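Local coordinates for DUF5638 domain-containing protein (Legionella pneumophila subsp. pneumophila, PDB 5L1A) that is of unknown function, an all-helical DUF5638-family piece of a longer Legionella protein that is predicted to be membrane-bound, at residues L11-L15 against Y46-N51; C18-L22 against Y66-I70; Q38-I42 against I102-F106. All coordinates share one frame; numbering follows the deposited sequence.

Interaction 1: L11-L15 against Y46-N51; sequences LEKRL and YNSAFN
Phe50 reaches across from helix 33-51 and puts its ring between Leu11 and Leu15, two residues one turn apart on helix 8-25. With CG anti to the backbone N (chi1 173°) the ring extends straight toward the other helix. Leu15 lies over one face: its CG sits above the ring, and its CD1 reaches CD2 of Phe50 at 3.5 Å, close to the root of the ring. Leu11 works at the far end, where its CB meets CE1 of Phe50 at 3.7 Å and its CD2 lies in the ring plane at the edge; the two side chains cross at about a right angle. The same CD1 of Leu15 also passes OD1 of Asn47 at 3.5 Å, the two side chains sliding past each other in opposite directions.

Beside this apolar patch comes Glu12. Its first torsion is trans, and the chain then bends at chi2 (68°), bringing the carboxylate toward the partner helix, where OE1 stands 3.5 Å from CE2 of Phe50. No direct hydrogen bond joins the segments; water lies between Glu12 and the asparagines Asn47 and Asn51, and one molecule sits 2.7 Å from OE1 of Glu12 and also lies against OD1 of Asn51. The amide nitrogen of Asn47 is used elsewhere, by the Lys43 carbonyl. Pro3 and Tyr5 of the N-terminal loop also touch Phe50. With the axes of segments 11-15 and 46-51 11.4 Å apart and running at 170°, this is antiparallel packing of consecutive helices, an apolar inside with a watered polar margin, as in an up-and-down helical bundle.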
loop_
_atom_site.group_PDB
_atom_site.type_symbol
_atom_site.label_atom_id
_atom_site.label_comp_id
_atom_site.label_asym_id
_atom_site.label_seq_id
_atom_site.Cartn_x
_atom_site.Cartn_y
_atom_site.Cartn_z
ATOM N N LEU A 11 3.003 -2.741 15.198
ATOM C CA LEU A 11 2.612 -2.854 13.800
ATOM C C LEU A 11 2.309 -1.490 13.195
ATOM O O LEU A 11 2.523 -1.284 11.994
ATOM C CB LEU A 11 1.400 -3.775 13.671
ATOM C CG LEU A 11 1.650 -5.270 13.468
ATOM C CD1 LEU A 11 2.737 -5.797 14.391
ATOM C CD2 LEU A 11 0.356 -6.039 13.675
ATOM N N GLU A 12 1.813 -0.553 14.005
ATOM C CA GLU A 12 1.533 0.789 13.511
ATOM C C GLU A 12 2.805 1.507 13.076
ATOM O O GLU A 12 2.788 2.253 12.092
ATOM C CB GLU A 12 0.804 1.594 14.584
ATOM C CG GLU A 12 0.480 3.027 14.190
ATOM C CD GLU A 12 -0.557 3.111 13.088
ATOM O OE1 GLU A 12 -1.427 2.217 13.018
ATOM O OE2 GLU A 12 -0.502 4.070 12.291
ATOM N N LYS A 13 3.916 1.286 13.785
ATOM C CA LYS A 13 5.174 1.923 13.412
ATOM C C LYS A 13 5.614 1.518 12.012
ATOM O O LYS A 13 6.282 2.295 11.323
ATOM C CB LYS A 13 6.260 1.584 14.437
ATOM C CG LYS A 13 6.008 2.163 15.827
ATOM C CD LYS A 13 7.156 1.848 16.780
ATOM C CE LYS A 13 7.007 2.586 18.109
ATOM N NZ LYS A 13 5.818 2.137 18.889
ATOM N N ARG A 14 5.246 0.315 11.568
ATOM C CA ARG A 14 5.580 -0.095 10.210
ATOM C C ARG A 14 4.592 0.451 9.189
ATOM O O ARG A 14 4.958 0.638 8.024
ATOM C CB ARG A 14 5.651 -1.618 10.120
ATOM C CG ARG A 14 6.881 -2.202 10.788
ATOM C CD ARG A 14 7.224 -3.555 10.200
ATOM N NE ARG A 14 6.501 -4.639 10.853
ATOM C CZ ARG A 14 6.228 -5.805 10.280
ATOM N NH1 ARG A 14 6.599 -6.040 9.031
ATOM N NH2 ARG A 14 5.573 -6.731 10.958
ATOM N N LEU A 15 3.346 0.703 9.598
ATOM C CA LEU A 15 2.413 1.408 8.723
ATOM C C LEU A 15 2.942 2.787 8.360
ATOM O O LEU A 15 2.829 3.222 7.207
ATOM C CB LEU A 15 1.045 1.537 9.391
ATOM C CG LEU A 15 -0.082 0.556 9.071
ATOM C CD1 LEU A 15 -1.391 1.134 9.572
ATOM C CD2 LEU A 15 -0.168 0.266 7.587
ATOM N N TYR A 46 -4.778 1.167 2.752
ATOM C CA TYR A 46 -4.022 0.273 3.621
ATOM C C TYR A 46 -4.182 0.641 5.090
ATOM O O TYR A 46 -4.308 -0.244 5.942
ATOM C CB TYR A 46 -2.546 0.272 3.225
ATOM C CG TYR A 46 -2.288 -0.425 1.916
ATOM C CD1 TYR A 46 -2.312 -1.809 1.831
ATOM C CD2 TYR A 46 -2.027 0.299 0.764
ATOM C CE1 TYR A 46 -2.077 -2.456 0.630
ATOM C CE2 TYR A 46 -1.788 -0.336 -0.442
ATOM C CZ TYR A 46 -1.814 -1.713 -0.504
ATOM O OH TYR A 46 -1.582 -2.347 -1.704
ATOM N N ASN A 47 -4.183 1.937 5.403
ATOM C CA ASN A 47 -4.388 2.360 6.784
ATOM C C ASN A 47 -5.771 1.965 7.291
ATOM O O ASN A 47 -5.900 1.460 8.412
ATOM C CB ASN A 47 -4.167 3.866 6.908
ATOM C CG ASN A 47 -2.695 4.226 7.051
ATOM O OD1 ASN A 47 -2.158 4.240 8.157
ATOM N ND2 ASN A 47 -2.038 4.514 5.933
ATOM N N SER A 48 -6.817 2.176 6.482
ATOM C CA SER A 48 -8.157 1.777 6.906
ATOM C C SER A 48 -8.270 0.269 7.054
ATOM O O SER A 48 -8.992 -0.211 7.933
ATOM C CB SER A 48 -9.214 2.273 5.918
ATOM O OG SER A 48 -9.202 3.685 5.807
ATOM N N ALA A 49 -7.579 -0.492 6.202
ATOM C CA ALA A 49 -7.652 -1.945 6.301
ATOM C C ALA A 49 -6.989 -2.445 7.577
ATOM O O ALA A 49 -7.451 -3.421 8.177
ATOM C CB ALA A 49 -7.013 -2.595 5.074
ATOM N N PHE A 50 -5.909 -1.787 8.010
ATOM C CA PHE A 50 -5.257 -2.192 9.252
ATOM C C PHE A 50 -6.109 -1.838 10.465
ATOM O O PHE A 50 -6.191 -2.618 11.420
ATOM C CB PHE A 50 -3.875 -1.549 9.365
ATOM C CG PHE A 50 -3.208 -1.774 10.697
ATOM C CD1 PHE A 50 -2.485 -2.930 10.936
ATOM C CD2 PHE A 50 -3.308 -0.831 11.709
ATOM C CE1 PHE A 50 -1.876 -3.143 12.155
ATOM C CE2 PHE A 50 -2.702 -1.038 12.928
ATOM C CZ PHE A 50 -1.983 -2.197 13.152
ATOM N N ASN A 51 -6.745 -0.664 10.448
ATOM C CA ASN A 51 -7.570 -0.239 11.571
ATOM C C ASN A 51 -8.809 -1.105 11.748
ATOM O O ASN A 51 -9.407 -1.094 12.828
ATOM C CB ASN A 51 -7.993 1.220 11.400
ATOM C CG ASN A 51 -6.818 2.170 11.372
ATOM O OD1 ASN A 51 -5.761 1.893 11.940
ATOM N ND2 ASN A 51 -7.000 3.307 10.712
HETATM O O HOH W 1 -3.310 4.799 10.412
HETATM O O HOH W 2 -3.934 3.112 12.988
#

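Interaction 2: C18-L22 against Y66-I70; sequences CDTQL and YENFI
In the interior of the helical bundle, helix 8-25 and helix 56-77 run side by side in the same direction, and Cys18 and Tyr66 meet there in a CH-pi and sulfur-aromatic contact. CB of Cys18 stands over one face of the Tyr66 ring, 3.5 Å from its centroid. SG lies over the same ring, farther out at 4.3 Å from the centroid, and also touches CG of Glu67. A trans first torsion in Tyr66 (chi1 -160°) lays the ring beneath Cys18 and carries the hydroxyl on to Asp19. There OH donates a hydrogen bond to OD1 of Asp19, modelled at 2.4 Å; that length is doubtful and no sign of unusual strength. OD1 lies in the ring plane, while the carboxylate is turned 61° from it. OD2 of Asp19 is hydrogen-bonded to Asn47, so this acid ties together three helices.

One turn along, CD1 of Ile70 packs on CG of Leu22 at 3.5 Å, and CG2 of Ile70 meets CG of Gln21 at 3.6 Å. Leu22 turns its CD1 to the edges of both Tyr66 and Phe69. The carboxylate of Glu67 leads off to a salt bridge with Arg14, while Tyr46 stacks on the Tyr66 ring. The axes of segments 18-22 and 66-70, 10.2 Å apart, are inclined by 18°, the near-parallel alignment typical of the first and third helices of an up-down-up bundle.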
loop_
_atom_site.group_PDB
_atom_site.type_symbol
_atom_site.label_atom_id
_atom_site.label_comp_id
_atom_site.label_asym_id
_atom_site.label_seq_id
_atom_site.Cartn_x
_atom_site.Cartn_y
_atom_site.Cartn_z
ATOM N N CYS A 18 5.782 2.900 5.759
ATOM C CA CYS A 18 5.244 2.789 4.409
ATOM C C CYS A 18 4.679 4.121 3.929
ATOM O O CYS A 18 4.930 4.533 2.790
ATOM C CB CYS A 18 4.169 1.704 4.362
ATOM S SG CYS A 18 4.745 0.033 4.745
ATOM N N ASP A 19 3.916 4.809 4.785
ATOM C CA ASP A 19 3.364 6.110 4.409
ATOM C C ASP A 19 4.469 7.131 4.163
ATOM O O ASP A 19 4.373 7.952 3.244
ATOM C CB ASP A 19 2.410 6.618 5.493
ATOM C CG ASP A 19 1.122 5.817 5.571
ATOM O OD1 ASP A 19 0.760 5.153 4.578
ATOM O OD2 ASP A 19 0.463 5.860 6.629
ATOM N N THR A 20 5.518 7.105 4.988
ATOM C CA THR A 20 6.643 8.015 4.797
ATOM C C THR A 20 7.426 7.660 3.542
ATOM O O THR A 20 7.861 8.550 2.802
ATOM C CB THR A 20 7.558 7.976 6.021
ATOM O OG1 THR A 20 6.800 8.308 7.189
ATOM C CG2 THR A 20 8.716 8.955 5.871
ATOM N N GLN A 21 7.625 6.364 3.294
ATOM C CA GLN A 21 8.346 5.939 2.102
ATOM C C GLN A 21 7.617 6.350 0.828
ATOM O O GLN A 21 8.263 6.689 -0.170
ATOM C CB GLN A 21 8.557 4.427 2.129
ATOM C CG GLN A 21 9.400 3.904 0.989
ATOM C CD GLN A 21 10.798 4.474 1.003
ATOM O OE1 GLN A 21 11.635 4.069 1.806
ATOM N NE2 GLN A 21 11.057 5.430 0.119
ATOM N N LEU A 22 6.284 6.333 0.844
ATOM C CA LEU A 22 5.530 6.790 -0.317
ATOM C C LEU A 22 5.747 8.277 -0.558
ATOM O O LEU A 22 5.957 8.698 -1.700
ATOM C CB LEU A 22 4.043 6.486 -0.137
ATOM C CG LEU A 22 3.491 5.253 -0.855
ATOM C CD1 LEU A 22 1.991 5.132 -0.641
ATOM C CD2 LEU A 22 3.826 5.279 -2.343
ATOM N N TYR A 66 1.018 -4.003 2.627
ATOM C CA TYR A 66 1.434 -2.634 2.341
ATOM C C TYR A 66 2.927 -2.568 2.032
ATOM O O TYR A 66 3.357 -1.813 1.151
ATOM C CB TYR A 66 1.087 -1.743 3.535
ATOM C CG TYR A 66 1.011 -0.261 3.254
ATOM C CD1 TYR A 66 1.160 0.244 1.968
ATOM C CD2 TYR A 66 0.791 0.638 4.288
ATOM C CE1 TYR A 66 1.089 1.609 1.725
ATOM C CE2 TYR A 66 0.717 1.996 4.059
ATOM C CZ TYR A 66 0.868 2.478 2.778
ATOM O OH TYR A 66 0.796 3.835 2.558
ATOM N N GLU A 67 3.730 -3.362 2.741
ATOM C CA GLU A 67 5.173 -3.346 2.519
ATOM C C GLU A 67 5.537 -3.905 1.150
ATOM O O GLU A 67 6.411 -3.359 0.464
ATOM C CB GLU A 67 5.877 -4.130 3.625
ATOM C CG GLU A 67 5.872 -3.414 4.952
ATOM C CD GLU A 67 6.113 -4.344 6.114
ATOM O OE1 GLU A 67 6.004 -5.574 5.933
ATOM O OE2 GLU A 67 6.414 -3.842 7.213
ATOM N N ASN A 68 4.889 -4.996 0.739
ATOM C CA ASN A 68 5.124 -5.531 -0.599
ATOM C C ASN A 68 4.694 -4.536 -1.668
ATOM O O ASN A 68 5.353 -4.408 -2.707
ATOM C CB ASN A 68 4.387 -6.860 -0.781
ATOM C CG ASN A 68 4.940 -7.963 0.101
ATOM O OD1 ASN A 68 6.141 -8.025 0.361
ATOM N ND2 ASN A 68 4.060 -8.844 0.565
ATOM N N PHE A 69 3.590 -3.823 -1.431
ATOM C CA PHE A 69 3.164 -2.792 -2.373
ATOM C C PHE A 69 4.216 -1.697 -2.503
ATOM O O PHE A 69 4.487 -1.217 -3.609
ATOM C CB PHE A 69 1.822 -2.201 -1.935
ATOM C CG PHE A 69 1.439 -0.944 -2.670
ATOM C CD1 PHE A 69 0.842 -1.006 -3.919
ATOM C CD2 PHE A 69 1.666 0.305 -2.105
ATOM C CE1 PHE A 69 0.485 0.154 -4.595
ATOM C CE2 PHE A 69 1.314 1.465 -2.776
ATOM C CZ PHE A 69 0.719 1.388 -4.021
ATOM N N ILE A 70 4.818 -1.290 -1.383
ATOM C CA ILE A 70 5.857 -0.264 -1.419
ATOM C C ILE A 70 7.041 -0.735 -2.254
ATOM O O ILE A 70 7.596 0.026 -3.057
ATOM C CB ILE A 70 6.284 0.113 0.011
ATOM C CG1 ILE A 70 5.145 0.834 0.728
ATOM C CG2 ILE A 70 7.533 0.976 -0.006
ATOM C CD1 ILE A 70 4.651 2.043 -0.012
#

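Interaction 3: Q38-I42 against I102-F106; sequences QLNQI and IIANF
The side chain of Phe106 swings out opposite its backbone N (chi1 -167°), which carries its ring over to helix 33-51, and Ile42 sets CG1 beside its own N (chi1 -78°), bringing that branch over a face of the ring. Here the last helix of this construct, 97-110, lies slantwise on helix 33-51 of the helical bundle, the axes of segments 38-42 and 102-106 being 10.4 Å apart and crossing at -136°. CG1 of Ile42 stands 4.0 Å from CG of Phe106, near the base of the ring. At the other end, Leu39 approaches with CD1 at 3.9 Å from CZ of Phe106, and its CA comes about as near to CE1. CD1 of Ile42 reaches CG1 of Ile103 at 4.1 Å, the two side chains meeting at about a right angle, and it also lies near the Ile102 carbonyl.

Val73 on helix 56-77 touches Phe106, and Leu22 on helix 8-25 packs against both Leu39 and Ile42, so this layer faces the inside of the bundle. Toward the outer margin the side chains of helix 33-51 turn polar. Gln41, fully extended, lays its terminal amide against Ile102, with OE1 at 3.4 Å from CG2. Gln38, likewise extended beyond CG, runs out to Asn105, their amide planes steeply inclined; NE2 of Gln38 is 2.9 Å from OD1 of Asn105, but the angle is too poor for a hydrogen bond.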
loop_
_atom_site.group_PDB
_atom_site.type_symbol
_atom_site.label_atom_id
_atom_site.label_comp_id
_atom_site.label_asym_id
_atom_site.label_seq_id
_atom_site.Cartn_x
_atom_site.Cartn_y
_atom_site.Cartn_z
ATOM N N GLN A 38 -4.932 10.080 -5.969
ATOM C CA GLN A 38 -4.685 8.647 -6.081
ATOM C C GLN A 38 -3.706 8.177 -5.012
ATOM O O GLN A 38 -3.870 7.091 -4.445
ATOM C CB GLN A 38 -4.168 8.316 -7.481
ATOM C CG GLN A 38 -5.156 8.666 -8.584
ATOM C CD GLN A 38 -4.558 8.531 -9.969
ATOM O OE1 GLN A 38 -3.352 8.687 -10.156
ATOM N NE2 GLN A 38 -5.403 8.239 -10.952
ATOM N N LEU A 39 -2.687 8.991 -4.718
ATOM C CA LEU A 39 -1.757 8.667 -3.644
ATOM C C LEU A 39 -2.473 8.593 -2.300
ATOM O O LEU A 39 -2.259 7.654 -1.524
ATOM C CB LEU A 39 -0.632 9.701 -3.600
ATOM C CG LEU A 39 0.370 9.557 -2.454
ATOM C CD1 LEU A 39 1.105 8.232 -2.557
ATOM C CD2 LEU A 39 1.345 10.717 -2.448
ATOM N N ASN A 40 -3.330 9.577 -2.009
ATOM C CA ASN A 40 -4.084 9.561 -0.761
ATOM C C ASN A 40 -5.071 8.405 -0.714
ATOM O O ASN A 40 -5.348 7.874 0.366
ATOM C CB ASN A 40 -4.825 10.885 -0.568
ATOM C CG ASN A 40 -3.915 11.996 -0.098
ATOM O OD1 ASN A 40 -3.676 12.151 1.099
ATOM N ND2 ASN A 40 -3.405 12.782 -1.038
ATOM N N GLN A 41 -5.621 8.015 -1.864
ATOM C CA GLN A 41 -6.519 6.867 -1.905
ATOM C C GLN A 41 -5.784 5.586 -1.530
ATOM O O GLN A 41 -6.313 4.750 -0.785
ATOM C CB GLN A 41 -7.141 6.757 -3.298
ATOM C CG GLN A 41 -8.193 5.675 -3.472
ATOM C CD GLN A 41 -8.819 5.701 -4.860
ATOM O OE1 GLN A 41 -8.118 5.793 -5.871
ATOM N NE2 GLN A 41 -10.141 5.633 -4.914
ATOM N N ILE A 42 -4.557 5.423 -2.025
ATOM C CA ILE A 42 -3.762 4.244 -1.699
ATOM C C ILE A 42 -3.477 4.188 -0.204
ATOM O O ILE A 42 -3.646 3.145 0.439
ATOM C CB ILE A 42 -2.458 4.234 -2.518
ATOM C CG1 ILE A 42 -2.731 3.774 -3.952
ATOM C CG2 ILE A 42 -1.422 3.348 -1.855
ATOM C CD1 ILE A 42 -3.280 2.362 -4.044
ATOM N N ILE A 102 -7.525 0.411 -8.209
ATOM C CA ILE A 102 -6.710 1.523 -7.731
ATOM C C ILE A 102 -5.236 1.140 -7.682
ATOM O O ILE A 102 -4.364 1.989 -7.902
ATOM C CB ILE A 102 -7.216 2.017 -6.362
ATOM C CG1 ILE A 102 -7.084 0.924 -5.300
ATOM C CG2 ILE A 102 -8.664 2.477 -6.462
ATOM C CD1 ILE A 102 -7.581 1.338 -3.934
ATOM N N ILE A 103 -4.925 -0.127 -7.412
ATOM C CA ILE A 103 -3.528 -0.538 -7.325
ATOM C C ILE A 103 -2.911 -0.659 -8.712
ATOM O O ILE A 103 -1.759 -0.265 -8.927
ATOM C CB ILE A 103 -3.406 -1.851 -6.531
ATOM C CG1 ILE A 103 -3.724 -1.613 -5.053
ATOM C CG2 ILE A 103 -2.016 -2.438 -6.680
ATOM C CD1 ILE A 103 -3.803 -2.886 -4.233
ATOM N N ALA A 104 -3.659 -1.201 -9.674
ATOM C CA ALA A 104 -3.152 -1.273 -11.040
ATOM C C ALA A 104 -2.987 0.116 -11.640
ATOM O O ALA A 104 -1.995 0.388 -12.327
ATOM C CB ALA A 104 -4.082 -2.120 -11.907
ATOM N N ASN A 105 -3.947 1.010 -11.392
ATOM C CA ASN A 105 -3.830 2.375 -11.892
ATOM C C ASN A 105 -2.627 3.085 -11.282
ATOM O O ASN A 105 -1.923 3.831 -11.972
ATOM C CB ASN A 105 -5.117 3.153 -11.609
ATOM C CG ASN A 105 -5.001 4.625 -11.970
ATOM O OD1 ASN A 105 -4.614 5.451 -11.141
ATOM N ND2 ASN A 105 -5.342 4.960 -13.209
ATOM N N PHE A 106 -2.365 2.861 -9.991
ATOM C CA PHE A 106 -1.234 3.535 -9.362
ATOM C C PHE A 106 0.098 3.034 -9.913
ATOM O O PHE A 106 1.047 3.816 -10.034
ATOM C CB PHE A 106 -1.283 3.368 -7.843
ATOM C CG PHE A 106 -0.336 4.279 -7.099
ATOM C CD1 PHE A 106 -0.674 5.604 -6.857
ATOM C CD2 PHE A 106 0.887 3.810 -6.644
ATOM C CE1 PHE A 106 0.192 6.444 -6.177
ATOM C CE2 PHE A 106 1.762 4.643 -5.961
ATOM C CZ PHE A 106 1.413 5.963 -5.727
#

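Interactions 1 and 3 share helix 33-51, one at its C-terminal end, the other in its N-terminal half and middle, on opposite sides of the chain's centre and about 16 Å apart between centres; interaction 2 lies about 10 Å from the first and 12 Å from the third. In chain order the segments alternate, 11-15, 18-22, 38-42, 46-51, 66-70, 102-106, so the three contacts interlock. Helices 8-25, 33-51 and 56-77 are thereby joined in one body, with helix 97-110 added on. Tyr46 bridges the parts: it meets Phe69 of interaction 2, and its OH is 3.4 Å from CD1 of Ile103. Phe69 joins interactions 2 and 3, reaching Ile42 and Phe106, which makes one continuous core.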